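PDB 6H21: probable ss-1,3-N-acetylglucosaminyltransferase, which belongs to the family 2 glycosyltransferases and combines a GT-A-type domain with a helical TarS-type linker domain. Local coordinates for residues K81-N86 with A90-N95; T276-H281 with N302-T307. All coordinates share one frame; numbering follows the deposited sequence.

In the fold
Contact 1 lies in the GT-A-type domain, where the end of strand 79-82 and the loop after it meet the first turn of helix 91-100 beside the bound uridine-diphosphate-N-acetylglucosamine. Contact 2 comes later in the chain, in the helical linker domain, and joins helix 264-281 to helix 294-308. The centres of contact 1 and contact 2 are about 30 Å apart and the nearest atoms of the two contacts about 14 Å; they do not touch, and no helix or strand is common to both. Contact 1 thus belongs to a ligand pocket on a mixed sheet and contact 2 to a helical domain, with the Leu278 side chain still about 13 Å from the ligand.

Contact 1: K81-N86 with A90-N95; sequences KQLKKN and ASVPRN. With UD1 (uridine-diphosphate-N-acetylglucosamine), chain X.
Leu83 turns its CG anti to its own carbonyl carbon (chi1 -55°), and CD1 extends to the start of helix 91-100. Val92 reaches back with CG1, which stands anti to the backbone N (chi1 169°). Leu83 CD1 and Val92 CG1 meet at 4.0 Å, and Leu83 CD1 is also 4.0 Å from Pro93 CG, the leucine and proline side chains crossing at about a right angle. Leu83 suits the place because a single methyl, CD1, can touch both Val92 and Pro93 with no polar group to satisfy. Proline fits the first helical turn, where its missing N-H costs little.

Around the patch the same segments grip uridine-diphosphate-N-acetylglucosamine. Asn86 ND2 donates to O4 of its uracil ring at 3.0 Å, nearly straight (169°), and Asp59 O takes a second hydrogen bond from ND2, which should help fix the amide's rotation. Pro93 CG packs 3.5 Å from O2 of the same ring. At the sugar end, the extended Arg94 presents NH2 to O4' at 2.9 Å; the oxygen sits in the guanidinium plane at its edge, though the bond is bent. Ala90 CB lies over the centre of one face of the Arg94 guanidinium, 3.3 Å above its plane, and a residue this small lets the flat group lie close. Salt bridges to Asp110 and Asp199 further hold Arg94.

Strand 79-82 and helix 91-100 form the first two elements of a beta-alpha-beta crossover to strand 105-108. Leu83 and Pro93 both pack on Ile57 of strand 52-58, while Ala90, Pro93 and Arg94 touch Pro27 of strand 22-28.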
loop_
_atom_site.group_PDB
_atom_site.type_symbol
_atom_site.label_atom_id
_atom_site.label_comp_id
_atom_site.label_asym_id
_atom_site.label_seq_id
_atom_site.Cartn_x
_atom_site.Cartn_y
_atom_site.Cartn_z
ATOM N N LYS C 81 -18.205 4.974 53.043
ATOM C CA LYS C 81 -18.153 3.511 53.113
ATOM C C LYS C 81 -16.748 3.075 52.682
ATOM O O LYS C 81 -16.179 3.669 51.768
ATOM C CB LYS C 81 -19.223 2.891 52.201
ATOM C CG LYS C 81 -19.527 1.409 52.415
ATOM N N GLN C 82 -16.191 2.061 53.352
ATOM C CA GLN C 82 -14.970 1.408 52.883
ATOM C C GLN C 82 -15.325 0.003 52.384
ATOM O O GLN C 82 -16.130 -0.706 52.990
ATOM C CB GLN C 82 -13.876 1.348 53.954
ATOM C CG GLN C 82 -12.500 1.045 53.358
ATOM C CD GLN C 82 -11.415 0.824 54.385
ATOM O OE1 GLN C 82 -10.296 1.321 54.249
ATOM N NE2 GLN C 82 -11.732 0.058 55.418
ATOM N N LEU C 83 -14.715 -0.381 51.262
ATOM C CA LEU C 83 -14.880 -1.716 50.710
ATOM C C LEU C 83 -13.919 -2.679 51.428
ATOM O O LEU C 83 -12.870 -2.250 51.936
ATOM C CB LEU C 83 -14.624 -1.660 49.203
ATOM C CG LEU C 83 -15.467 -0.645 48.433
ATOM C CD1 LEU C 83 -15.079 -0.641 46.966
ATOM C CD2 LEU C 83 -16.954 -0.924 48.592
ATOM N N LYS C 84 -14.289 -3.969 51.448
ATOM C CA LYS C 84 -13.547 -5.029 52.154
ATOM C C LYS C 84 -12.199 -5.293 51.463
ATOM O O LYS C 84 -11.198 -5.460 52.140
ATOM C CB LYS C 84 -14.379 -6.315 52.225
ATOM N N LYS C 85 -12.192 -5.345 50.122
ATOM C CA LYS C 85 -10.990 -5.580 49.314
ATOM C C LYS C 85 -10.889 -4.499 48.231
ATOM O O LYS C 85 -11.900 -3.945 47.808
ATOM C CB LYS C 85 -11.042 -6.963 48.657
ATOM N N ASN C 86 -9.660 -4.231 47.779
ATOM C CA ASN C 86 -9.386 -3.263 46.721
ATOM C C ASN C 86 -9.822 -3.847 45.372
ATOM O O ASN C 86 -9.363 -4.905 44.994
ATOM C CB ASN C 86 -7.904 -2.890 46.686
ATOM C CG ASN C 86 -7.554 -1.993 45.520
ATOM O OD1 ASN C 86 -6.832 -2.410 44.621
ATOM N ND2 ASN C 86 -8.086 -0.780 45.503
ATOM N N ALA C 90 -11.977 2.494 39.565
ATOM C CA ALA C 90 -13.110 3.309 40.051
ATOM C C ALA C 90 -14.470 2.597 39.908
ATOM O O ALA C 90 -15.443 3.021 40.549
ATOM C CB ALA C 90 -13.134 4.640 39.347
ATOM N N SER C 91 -14.548 1.510 39.130
ATOM C CA SER C 91 -15.854 0.931 38.755
ATOM C C SER C 91 -16.691 0.494 39.981
ATOM O O SER C 91 -17.808 0.966 40.149
ATOM C CB SER C 91 -15.684 -0.167 37.732
ATOM O OG SER C 91 -15.235 0.390 36.501
ATOM N N VAL C 92 -16.177 -0.401 40.835
ATOM C CA VAL C 92 -16.962 -0.920 41.980
ATOM C C VAL C 92 -17.262 0.203 42.984
ATOM O O VAL C 92 -18.415 0.368 43.409
ATOM C CB VAL C 92 -16.257 -2.120 42.649
ATOM C CG1 VAL C 92 -16.900 -2.494 43.965
ATOM C CG2 VAL C 92 -16.219 -3.331 41.721
ATOM N N PRO C 93 -16.260 0.995 43.433
ATOM C CA PRO C 93 -16.529 2.132 44.312
ATOM C C PRO C 93 -17.588 3.097 43.750
ATOM O O PRO C 93 -18.428 3.567 44.485
ATOM C CB PRO C 93 -15.183 2.865 44.461
ATOM C CG PRO C 93 -14.121 1.881 43.982
ATOM C CD PRO C 93 -14.827 0.842 43.136
ATOM N N ARG C 94 -17.535 3.388 42.450
ATOM C CA ARG C 94 -18.530 4.263 41.840
ATOM C C ARG C 94 -19.907 3.587 41.851
ATOM O O ARG C 94 -20.918 4.257 42.134
ATOM C CB ARG C 94 -18.115 4.683 40.425
ATOM C CG ARG C 94 -17.049 5.767 40.374
ATOM C CD ARG C 94 -16.618 6.010 38.943
ATOM N NE ARG C 94 -15.557 6.987 38.738
ATOM C CZ ARG C 94 -14.859 7.089 37.607
ATOM N NH1 ARG C 94 -15.077 6.213 36.641
ATOM N NH2 ARG C 94 -13.954 8.050 37.445
ATOM N N ASN C 95 -19.950 2.274 41.568
ATOM C CA ASN C 95 -21.206 1.508 41.641
ATOM C C ASN C 95 -21.760 1.570 43.069
ATOM O O ASN C 95 -22.967 1.755 43.256
ATOM C CB ASN C 95 -21.049 0.042 41.222
ATOM C CG ASN C 95 -20.917 -0.168 39.729
ATOM O OD1 ASN C 95 -21.242 0.712 38.933
ATOM N ND2 ASN C 95 -20.439 -1.341 39.341
HETATM C "C1'" UD1 X . -8.149 8.477 34.309
HETATM C "C2'" UD1 X . -9.006 9.271 33.318
HETATM C "C3'" UD1 X . -10.264 9.785 34.015
HETATM C "C4'" UD1 X . -11.003 8.616 34.662
HETATM C "C5'" UD1 X . -10.075 7.755 35.524
HETATM C "C6'" UD1 X . -10.782 6.511 36.072
HETATM C "C7'" UD1 X . -7.791 10.436 31.513
HETATM C "C8'" UD1 X . -7.049 11.690 31.135
HETATM N "N2'" UD1 X . -8.247 10.387 32.767
HETATM O "O1'" UD1 X . -7.788 9.365 35.372
HETATM O "O3'" UD1 X . -11.110 10.456 33.069
HETATM O "O4'" UD1 X . -12.055 9.135 35.477
HETATM O "O5'" UD1 X . -8.892 7.360 34.799
HETATM O "O6'" UD1 X . -11.406 5.747 35.044
HETATM O "O7'" UD1 X . -7.970 9.529 30.719
HETATM N N1 UD1 X . -9.302 4.489 42.277
HETATM C C2 UD1 X . -10.037 3.468 42.906
HETATM N N3 UD1 X . -9.508 2.270 43.125
HETATM C C4 UD1 X . -8.260 2.001 42.762
HETATM C C5 UD1 X . -7.492 2.983 42.134
HETATM C C6 UD1 X . -8.037 4.245 41.884
HETATM O O2 UD1 X . -11.207 3.655 43.266
HETATM O O4 UD1 X . -7.814 0.858 43.011
HETATM C C1B UD1 X . -9.976 5.770 42.063
HETATM C C2B UD1 X . -9.129 6.985 42.398
HETATM O "O2'" UD1 X . -9.099 7.216 43.802
HETATM C C3B UD1 X . -9.842 8.072 41.611
HETATM C C4B UD1 X . -10.406 7.333 40.399
HETATM O O4B UD1 X . -10.354 5.928 40.696
HETATM O O3B UD1 X . -10.913 8.635 42.379
HETATM C C5B UD1 X . -9.606 7.582 39.134
HETATM O O5B UD1 X . -8.223 7.459 39.439
HETATM P PA UD1 X . -7.147 8.539 38.956
HETATM O O1A UD1 X . -5.836 8.065 39.496
HETATM O O2A UD1 X . -7.623 9.973 39.170
HETATM O O3A UD1 X . -7.167 8.237 37.401
HETATM P PB UD1 X . -6.507 9.184 36.299
HETATM O O1B UD1 X . -5.463 8.384 35.584
HETATM O O2B UD1 X . -6.126 10.550 36.851
#

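Contact 2: T276-H281 with N302-T307; sequences TRLLRH and NNFSKT
Leu278 and Phe304 approach from opposite directions, and the leucine's CD2 methyl settles near the far end of the ring, 3.9 Å from Phe304 CE1 and 4.0 Å from Phe304 CZ. Leu279 adds a looser touch from the next position on its helix, with its CD2 4.4 Å from Phe304 CZ. Both main side chains extend into the gap: CG stands anti to the backbone N in Leu278 (chi1 -180°) and in Phe304 (chi1 -161°), and the two share the distance. The nearest CA atoms, those of Leu278 and Phe304, are 10.8 Å apart, a spacing filled jointly by the branched leucine and the longer phenylalanine.

All three residues are buried, and the contact is plain helix-helix packing within a helical domain of the TarS linker family. Phe304 also stacks on the ring of Phe245 and touches Ile330, while Leu278 rests on Tyr244 and Tyr252, and Leu279 on Ile330 and Phe323, so helices 242-256 and 324-332 both share in the packing.

Further out the same helices make polar contacts. Ser305 OG is hydrogen-bonded to Ile330 O, a use of a small hydroxyl that can be buried close to a neighbouring helix. On helix 264-281, Thr276 CG2 sits 3.4 Å above the Arg280 guanidinium plane, offset toward its rim, while Arg280 NH1 is hydrogen-bonded to the OH of Tyr170, which brings this helix into contact with the glycosyltransferase part of the chain.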
loop_
_atom_site.group_PDB
_atom_site.type_symbol
_atom_site.label_atom_id
_atom_site.label_comp_id
_atom_site.label_asym_id
_atom_site.label_seq_id
_atom_site.Cartn_x
_atom_site.Cartn_y
_atom_site.Cartn_z
ATOM N N THR C 276 -14.544 6.498 14.023
ATOM C CA THR C 276 -13.650 7.612 13.733
ATOM C C THR C 276 -12.912 8.027 15.009
ATOM O O THR C 276 -11.692 8.150 15.014
ATOM C CB THR C 276 -14.393 8.802 13.108
ATOM O OG1 THR C 276 -15.056 8.352 11.924
ATOM C CG2 THR C 276 -13.485 9.966 12.763
ATOM N N ARG C 277 -13.662 8.230 16.095
ATOM C CA ARG C 277 -13.071 8.580 17.383
ATOM C C ARG C 277 -12.042 7.516 17.803
ATOM O O ARG C 277 -10.963 7.858 18.307
ATOM C CB ARG C 277 -14.167 8.749 18.443
ATOM C CG ARG C 277 -13.642 9.025 19.845
ATOM C CD ARG C 277 -13.587 7.773 20.691
ATOM N NE ARG C 277 -12.595 7.928 21.751
ATOM C CZ ARG C 277 -11.841 6.943 22.227
ATOM N NH1 ARG C 277 -10.882 7.231 23.094
ATOM N NH2 ARG C 277 -12.031 5.690 21.820
ATOM N N LEU C 278 -12.377 6.239 17.619
ATOM C CA LEU C 278 -11.513 5.137 18.036
ATOM C C LEU C 278 -10.184 5.149 17.255
ATOM O O LEU C 278 -9.085 4.977 17.810
ATOM C CB LEU C 278 -12.276 3.827 17.829
ATOM C CG LEU C 278 -11.540 2.556 18.217
ATOM C CD1 LEU C 278 -11.252 2.542 19.700
ATOM C CD2 LEU C 278 -12.337 1.325 17.831
ATOM N N LEU C 279 -10.283 5.336 15.945
ATOM C CA LEU C 279 -9.106 5.410 15.078
ATOM C C LEU C 279 -8.256 6.647 15.399
ATOM O O LEU C 279 -7.044 6.585 15.254
ATOM C CB LEU C 279 -9.569 5.414 13.620
ATOM C CG LEU C 279 -10.099 4.069 13.129
ATOM C CD1 LEU C 279 -10.672 4.189 11.731
ATOM C CD2 LEU C 279 -9.004 3.008 13.167
ATOM N N ARG C 280 -8.883 7.730 15.876
ATOM C CA ARG C 280 -8.194 9.004 16.176
ATOM C C ARG C 280 -7.520 9.002 17.557
ATOM O O ARG C 280 -6.457 9.612 17.712
ATOM C CB ARG C 280 -9.164 10.182 16.096
ATOM C CG ARG C 280 -9.304 10.758 14.698
ATOM C CD ARG C 280 -10.167 12.005 14.649
ATOM N NE ARG C 280 -10.343 12.375 13.255
ATOM C CZ ARG C 280 -11.409 12.990 12.749
ATOM N NH1 ARG C 280 -12.482 13.194 13.504
ATOM N NH2 ARG C 280 -11.384 13.402 11.492
ATOM N N HIS C 281 -8.121 8.329 18.548
ATOM C CA HIS C 281 -7.660 8.462 19.944
ATOM C C HIS C 281 -7.618 7.122 20.684
ATOM O O HIS C 281 -7.352 7.121 21.872
ATOM C CB HIS C 281 -8.549 9.461 20.695
ATOM C CG HIS C 281 -8.439 10.850 20.170
ATOM N ND1 HIS C 281 -7.239 11.546 20.164
ATOM C CD2 HIS C 281 -9.343 11.665 19.593
ATOM C CE1 HIS C 281 -7.414 12.728 19.610
ATOM N NE2 HIS C 281 -8.699 12.831 19.266
ATOM N N ASN C 302 -5.723 -9.144 15.851
ATOM C CA ASN C 302 -6.755 -10.178 15.855
ATOM C C ASN C 302 -7.969 -9.772 16.726
ATOM O O ASN C 302 -9.101 -9.948 16.304
ATOM C CB ASN C 302 -6.217 -11.528 16.312
ATOM C CG ASN C 302 -7.210 -12.631 16.027
ATOM O OD1 ASN C 302 -7.503 -12.917 14.861
ATOM N ND2 ASN C 302 -7.756 -13.225 17.074
ATOM N N ASN C 303 -7.728 -9.230 17.923
ATOM C CA ASN C 303 -8.804 -8.797 18.820
ATOM C C ASN C 303 -9.540 -7.595 18.222
ATOM O O ASN C 303 -10.762 -7.530 18.293
ATOM C CB ASN C 303 -8.280 -8.446 20.212
ATOM C CG ASN C 303 -7.931 -9.675 21.020
ATOM O OD1 ASN C 303 -8.670 -10.655 20.986
ATOM N ND2 ASN C 303 -6.818 -9.646 21.735
ATOM N N PHE C 304 -8.778 -6.646 17.661
ATOM C CA PHE C 304 -9.331 -5.427 17.070
ATOM C C PHE C 304 -10.250 -5.840 15.917
ATOM O O PHE C 304 -11.375 -5.368 15.825
ATOM C CB PHE C 304 -8.212 -4.496 16.577
ATOM C CG PHE C 304 -8.579 -3.053 16.347
ATOM C CD1 PHE C 304 -9.891 -2.649 16.198
ATOM C CD2 PHE C 304 -7.584 -2.082 16.231
ATOM C CE1 PHE C 304 -10.207 -1.320 15.977
ATOM C CE2 PHE C 304 -7.904 -0.751 16.020
ATOM C CZ PHE C 304 -9.220 -0.375 15.911
ATOM N N SER C 305 -9.738 -6.719 15.048
ATOM C CA SER C 305 -10.426 -7.172 13.845
ATOM C C SER C 305 -11.727 -7.896 14.224
ATOM O O SER C 305 -12.793 -7.615 13.710
ATOM C CB SER C 305 -9.531 -8.069 13.037
ATOM O OG SER C 305 -10.191 -8.472 11.850
ATOM N N LYS C 306 -11.633 -8.845 15.151
ATOM C CA LYS C 306 -12.826 -9.584 15.676
ATOM C C LYS C 306 -13.939 -8.624 16.147
ATOM O O LYS C 306 -15.144 -8.838 15.877
ATOM C CB LYS C 306 -12.393 -10.495 16.826
ATOM C CG LYS C 306 -11.724 -11.806 16.422
ATOM C CD LYS C 306 -11.593 -12.801 17.592
ATOM N N THR C 307 -13.570 -7.587 16.893
ATOM C CA THR C 307 -14.527 -6.607 17.412
ATOM C C THR C 307 -15.143 -5.762 16.283
ATOM O O THR C 307 -16.381 -5.526 16.271
ATOM C CB THR C 307 -13.866 -5.682 18.435
ATOM O OG1 THR C 307 -13.411 -6.500 19.516
ATOM C CG2 THR C 307 -14.793 -4.608 18.952
#